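Local coordinates for acyl carrier protein (Thermotoga maritima MSB8, PDB 6LVU) that probably carries the growing fatty acid chain, attached through a phosphopantetheine arm, during fatty acid biosynthesis, at residues R4-I15 against V69-L80. Residues are numbered along the deposited sequence; the frame is centred on the assembly and turned at random.
Sequences REEIFSKVKSII and VGDIVSYIEKKL
Arg4 reaches across to helix 69-79 and lays its guanidinium flat over Val73, whose CG1 sits 3.8 Å above the centre of the plane. NH1 and NH2 grip Ser74 end-on, both donating to OG, at 2.7 and 2.8 Å, in the guanidinium plane, through somewhat bent bonds. NH1 also makes a salt bridge to Glu77 OE2 (2.9 Å), met nearly along its C-O axis but tilted out of the guanidinium plane, the two flat groups 55° apart. Glu28, in the loop between helices 4-19 and 42-54, bridges to NH2, so two carboxylates probably share this charge. With an alanine here, Ser74 OG would probably lose the two donors from this side chain, Glu77 and Glu28 their shared counterion, and Val73 the flat lid over CG1.

Behind this polar margin the contact is apolar. Val73 is a knob among Arg4, Ile7, Phe8 and Val11; with CG1 anti to the backbone N (chi1 -178°), it turns that methyl to Arg4 and Ile7 CG2, and CG2 to Phe8. The phenyl ring turns its edge to helix 69-79, meeting Val69 CG1 and Val73 CG2 in plane. Val11 returns the interlock, fitting among Val69, Ile72, Val73 and Ile76, with CG2 3.6 Å from Ile76 CD1. At one end Ile7 CD1 lies against Leu80 CD1; at the other, Ile15 CD1 meets Val69 CG2 (3.9 Å). The segment axes come within 9.4 Å with their N-to-C directions 130° apart, packing knobs-into-holes: the first and last helices of the four-helix bundle of acyl carrier proteins.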
loop_
_atom_site.group_PDB
_atom_site.type_symbol
_atom_site.label_atom_id
_atom_site.label_comp_id
_atom_site.label_asym_id
_atom_site.label_seq_id
_atom_site.Cartn_x
_atom_site.Cartn_y
_atom_site.Cartn_z
ATOM N N ARG A 4 0.843 7.809 11.408
ATOM C CA ARG A 4 0.652 6.449 10.906
ATOM C C ARG A 4 -0.820 6.158 10.677
ATOM O O ARG A 4 -1.198 5.574 9.652
ATOM C CB ARG A 4 1.216 5.399 11.860
ATOM C CG ARG A 4 1.141 3.964 11.241
ATOM C CD ARG A 4 2.256 3.066 11.705
ATOM N NE ARG A 4 2.370 1.820 10.943
ATOM C CZ ARG A 4 3.470 1.455 10.289
ATOM N NH1 ARG A 4 4.534 2.246 10.285
ATOM N NH2 ARG A 4 3.508 0.302 9.633
ATOM N N GLU A 5 -1.664 6.554 11.635
ATOM C CA GLU A 5 -3.093 6.310 11.515
ATOM C C GLU A 5 -3.657 7.041 10.301
ATOM O O GLU A 5 -4.533 6.511 9.605
ATOM C CB GLU A 5 -3.801 6.721 12.808
ATOM C CG GLU A 5 -3.701 5.660 13.928
ATOM C CD GLU A 5 -3.995 6.261 15.329
ATOM O OE1 GLU A 5 -4.548 7.387 15.425
ATOM O OE2 GLU A 5 -3.689 5.595 16.339
ATOM N N GLU A 6 -3.139 8.243 10.011
ATOM C CA GLU A 6 -3.555 8.978 8.819
ATOM C C GLU A 6 -3.119 8.255 7.552
ATOM O O GLU A 6 -3.918 8.045 6.635
ATOM C CB GLU A 6 -2.964 10.388 8.813
ATOM C CG GLU A 6 -3.172 11.090 7.461
ATOM C CD GLU A 6 -2.525 12.475 7.363
ATOM O OE1 GLU A 6 -1.722 12.848 8.245
ATOM O OE2 GLU A 6 -2.832 13.197 6.387
ATOM N N ILE A 7 -1.838 7.895 7.481
ATOM C CA ILE A 7 -1.307 7.228 6.305
ATOM C C ILE A 7 -2.021 5.907 6.088
ATOM O O ILE A 7 -2.465 5.594 4.977
ATOM C CB ILE A 7 0.209 7.021 6.461
ATOM C CG1 ILE A 7 0.910 8.372 6.541
ATOM C CG2 ILE A 7 0.761 6.172 5.312
ATOM C CD1 ILE A 7 2.334 8.275 7.008
ATOM N N PHE A 8 -2.159 5.118 7.154
ATOM C CA PHE A 8 -2.780 3.806 7.025
ATOM C C PHE A 8 -4.246 3.904 6.590
ATOM O O PHE A 8 -4.720 3.087 5.792
ATOM C CB PHE A 8 -2.658 3.029 8.340
ATOM C CG PHE A 8 -3.512 1.814 8.377
ATOM C CD1 PHE A 8 -4.681 1.791 9.113
ATOM C CD2 PHE A 8 -3.182 0.710 7.623
ATOM C CE1 PHE A 8 -5.487 0.670 9.121
ATOM C CE2 PHE A 8 -3.986 -0.407 7.615
ATOM C CZ PHE A 8 -5.134 -0.430 8.366
ATOM N N SER A 9 -4.987 4.879 7.113
ATOM C CA SER A 9 -6.376 5.051 6.684
ATOM C C SER A 9 -6.465 5.319 5.188
ATOM O O SER A 9 -7.319 4.754 4.495
ATOM C CB SER A 9 -7.038 6.183 7.457
ATOM O OG SER A 9 -8.340 6.403 6.936
ATOM N N LYS A 10 -5.618 6.217 4.677
ATOM C CA LYS A 10 -5.643 6.540 3.249
ATOM C C LYS A 10 -5.119 5.387 2.403
ATOM O O LYS A 10 -5.602 5.157 1.283
ATOM C CB LYS A 10 -4.837 7.810 2.984
ATOM C CG LYS A 10 -5.448 9.097 3.604
ATOM C CD LYS A 10 -4.521 10.291 3.291
ATOM C CE LYS A 10 -5.213 11.632 3.386
ATOM N NZ LYS A 10 -4.970 12.288 4.694
ATOM N N VAL A 11 -4.093 4.687 2.891
ATOM C CA VAL A 11 -3.607 3.519 2.162
ATOM C C VAL A 11 -4.715 2.490 2.058
ATOM O O VAL A 11 -4.889 1.832 1.024
ATOM C CB VAL A 11 -2.357 2.940 2.851
ATOM C CG1 VAL A 11 -2.170 1.487 2.440
ATOM C CG2 VAL A 11 -1.104 3.781 2.509
ATOM N N LYS A 12 -5.505 2.362 3.118
ATOM C CA LYS A 12 -6.515 1.320 3.166
ATOM C C LYS A 12 -7.660 1.632 2.213
ATOM O O LYS A 12 -8.152 0.740 1.512
ATOM C CB LYS A 12 -7.003 1.168 4.608
ATOM C CG LYS A 12 -8.314 0.435 4.765
ATOM C CD LYS A 12 -8.637 0.244 6.242
ATOM C CE LYS A 12 -8.915 1.586 6.905
ATOM N NZ LYS A 12 -9.122 1.470 8.374
ATOM N N SER A 13 -8.048 2.906 2.119
ATOM C CA SER A 13 -9.106 3.294 1.200
ATOM C C SER A 13 -8.676 3.075 -0.244
ATOM O O SER A 13 -9.427 2.517 -1.053
ATOM C CB SER A 13 -9.477 4.761 1.442
ATOM O OG SER A 13 -10.128 4.902 2.702
ATOM N N ILE A 14 -7.468 3.516 -0.589
ATOM C CA ILE A 14 -6.990 3.345 -1.955
ATOM C C ILE A 14 -6.945 1.867 -2.319
ATOM O O ILE A 14 -7.365 1.477 -3.411
ATOM C CB ILE A 14 -5.615 4.016 -2.122
ATOM C CG1 ILE A 14 -5.753 5.540 -1.982
ATOM C CG2 ILE A 14 -4.987 3.645 -3.431
ATOM C CD1 ILE A 14 -4.418 6.260 -1.817
ATOM N N ILE A 15 -6.434 1.025 -1.410
ATOM C CA ILE A 15 -6.340 -0.403 -1.719
ATOM C C ILE A 15 -7.725 -0.975 -1.929
ATOM O O ILE A 15 -7.975 -1.711 -2.895
ATOM C CB ILE A 15 -5.579 -1.154 -0.609
ATOM C CG1 ILE A 15 -4.085 -0.865 -0.688
ATOM C CG2 ILE A 15 -5.839 -2.649 -0.704
ATOM C CD1 ILE A 15 -3.279 -1.577 0.396
ATOM N N VAL A 69 0.520 -4.655 3.761
ATOM C CA VAL A 69 -0.004 -3.298 3.857
ATOM C C VAL A 69 0.867 -2.462 4.786
ATOM O O VAL A 69 1.185 -1.308 4.487
ATOM C CB VAL A 69 -1.467 -3.330 4.334
ATOM C CG1 VAL A 69 -1.961 -1.929 4.674
ATOM C CG2 VAL A 69 -2.338 -3.961 3.286
ATOM N N GLY A 70 1.282 -3.047 5.915
ATOM C CA GLY A 70 2.138 -2.331 6.850
ATOM C C GLY A 70 3.452 -1.893 6.239
ATOM O O GLY A 70 3.984 -0.838 6.603
ATOM N N ASP A 71 3.977 -2.673 5.291
ATOM C CA ASP A 71 5.207 -2.290 4.597
ATOM C C ASP A 71 5.021 -0.987 3.841
ATOM O O ASP A 71 5.905 -0.118 3.851
ATOM C CB ASP A 71 5.623 -3.383 3.613
ATOM C CG ASP A 71 6.277 -4.559 4.288
ATOM O OD1 ASP A 71 6.725 -4.398 5.439
ATOM O OD2 ASP A 71 6.351 -5.643 3.657
ATOM N N ILE A 72 3.897 -0.859 3.125
ATOM C CA ILE A 72 3.579 0.361 2.390
ATOM C C ILE A 72 3.493 1.545 3.339
ATOM O O ILE A 72 4.103 2.592 3.117
ATOM C CB ILE A 72 2.264 0.196 1.607
ATOM C CG1 ILE A 72 2.442 -0.764 0.451
ATOM C CG2 ILE A 72 1.739 1.543 1.133
ATOM C CD1 ILE A 72 1.178 -1.498 0.113
ATOM N N VAL A 73 2.713 1.388 4.413
ATOM C CA VAL A 73 2.572 2.482 5.371
ATOM C C VAL A 73 3.936 2.895 5.899
ATOM O O VAL A 73 4.296 4.087 5.879
ATOM C CB VAL A 73 1.629 2.071 6.514
ATOM C CG1 VAL A 73 1.457 3.221 7.469
ATOM C CG2 VAL A 73 0.301 1.620 5.970
ATOM N N SER A 74 4.756 1.920 6.327
ATOM C CA SER A 74 6.053 2.263 6.904
ATOM C C SER A 74 6.959 2.924 5.878
ATOM O O SER A 74 7.683 3.870 6.197
ATOM C CB SER A 74 6.738 1.033 7.491
ATOM O OG SER A 74 6.165 0.715 8.751
ATOM N N TYR A 75 6.930 2.451 4.636
ATOM C CA TYR A 75 7.729 3.118 3.624
ATOM C C TYR A 75 7.262 4.559 3.427
ATOM O O TYR A 75 8.085 5.478 3.351
ATOM C CB TYR A 75 7.692 2.324 2.322
ATOM C CG TYR A 75 8.767 2.722 1.348
ATOM C CD1 TYR A 75 9.951 1.999 1.255
ATOM C CD2 TYR A 75 8.609 3.832 0.521
ATOM C CE1 TYR A 75 10.948 2.372 0.361
ATOM C CE2 TYR A 75 9.603 4.211 -0.374
ATOM C CZ TYR A 75 10.765 3.478 -0.452
ATOM O OH TYR A 75 11.741 3.865 -1.350
ATOM N N ILE A 76 5.944 4.784 3.388
ATOM C CA ILE A 76 5.433 6.148 3.272
ATOM C C ILE A 76 5.818 6.970 4.492
ATOM O O ILE A 76 6.258 8.124 4.366
ATOM C CB ILE A 76 3.906 6.143 3.062
ATOM C CG1 ILE A 76 3.556 5.464 1.743
ATOM C CG2 ILE A 76 3.395 7.546 2.994
ATOM C CD1 ILE A 76 2.092 5.193 1.584
ATOM N N GLU A 77 5.674 6.386 5.691
ATOM C CA GLU A 77 5.918 7.137 6.910
ATOM C C GLU A 77 7.365 7.597 7.008
ATOM O O GLU A 77 7.632 8.690 7.516
ATOM C CB GLU A 77 5.542 6.298 8.134
ATOM C CG GLU A 77 5.643 7.077 9.427
ATOM C CD GLU A 77 5.264 6.245 10.642
ATOM O OE1 GLU A 77 4.956 6.853 11.695
ATOM O OE2 GLU A 77 5.286 4.990 10.549
ATOM N N LYS A 78 8.307 6.802 6.510
ATOM C CA LYS A 78 9.708 7.210 6.585
ATOM C C LYS A 78 10.030 8.329 5.596
ATOM O O LYS A 78 10.840 9.208 5.902
ATOM C CB LYS A 78 10.624 6.009 6.346
ATOM C CG LYS A 78 12.107 6.380 6.276
ATOM C CD LYS A 78 13.025 5.221 6.649
ATOM C CE LYS A 78 12.746 3.988 5.810
ATOM N NZ LYS A 78 13.452 4.036 4.499
ATOM N N LYS A 79 9.381 8.355 4.440
ATOM C CA LYS A 79 9.640 9.450 3.508
ATOM C C LYS A 79 9.008 10.762 3.953
ATOM O O LYS A 79 9.279 11.801 3.348
ATOM C CB LYS A 79 9.137 9.090 2.104
ATOM C CG LYS A 79 10.155 8.345 1.232
ATOM C CD LYS A 79 10.039 6.838 1.327
ATOM C CE LYS A 79 11.218 6.163 0.624
ATOM N NZ LYS A 79 12.541 6.768 1.002
ATOM N N LEU A 80 8.175 10.746 4.981
ATOM C CA LEU A 80 7.604 11.972 5.520
ATOM C C LEU A 80 7.305 11.836 7.003
ATOM O O LEU A 80 8.229 11.899 7.822
ATOM C CB LEU A 80 6.362 12.395 4.733
ATOM C CG LEU A 80 5.215 11.500 4.254
ATOM C CD1 LEU A 80 4.270 11.043 5.331
ATOM C CD2 LEU A 80 4.455 12.350 3.251
#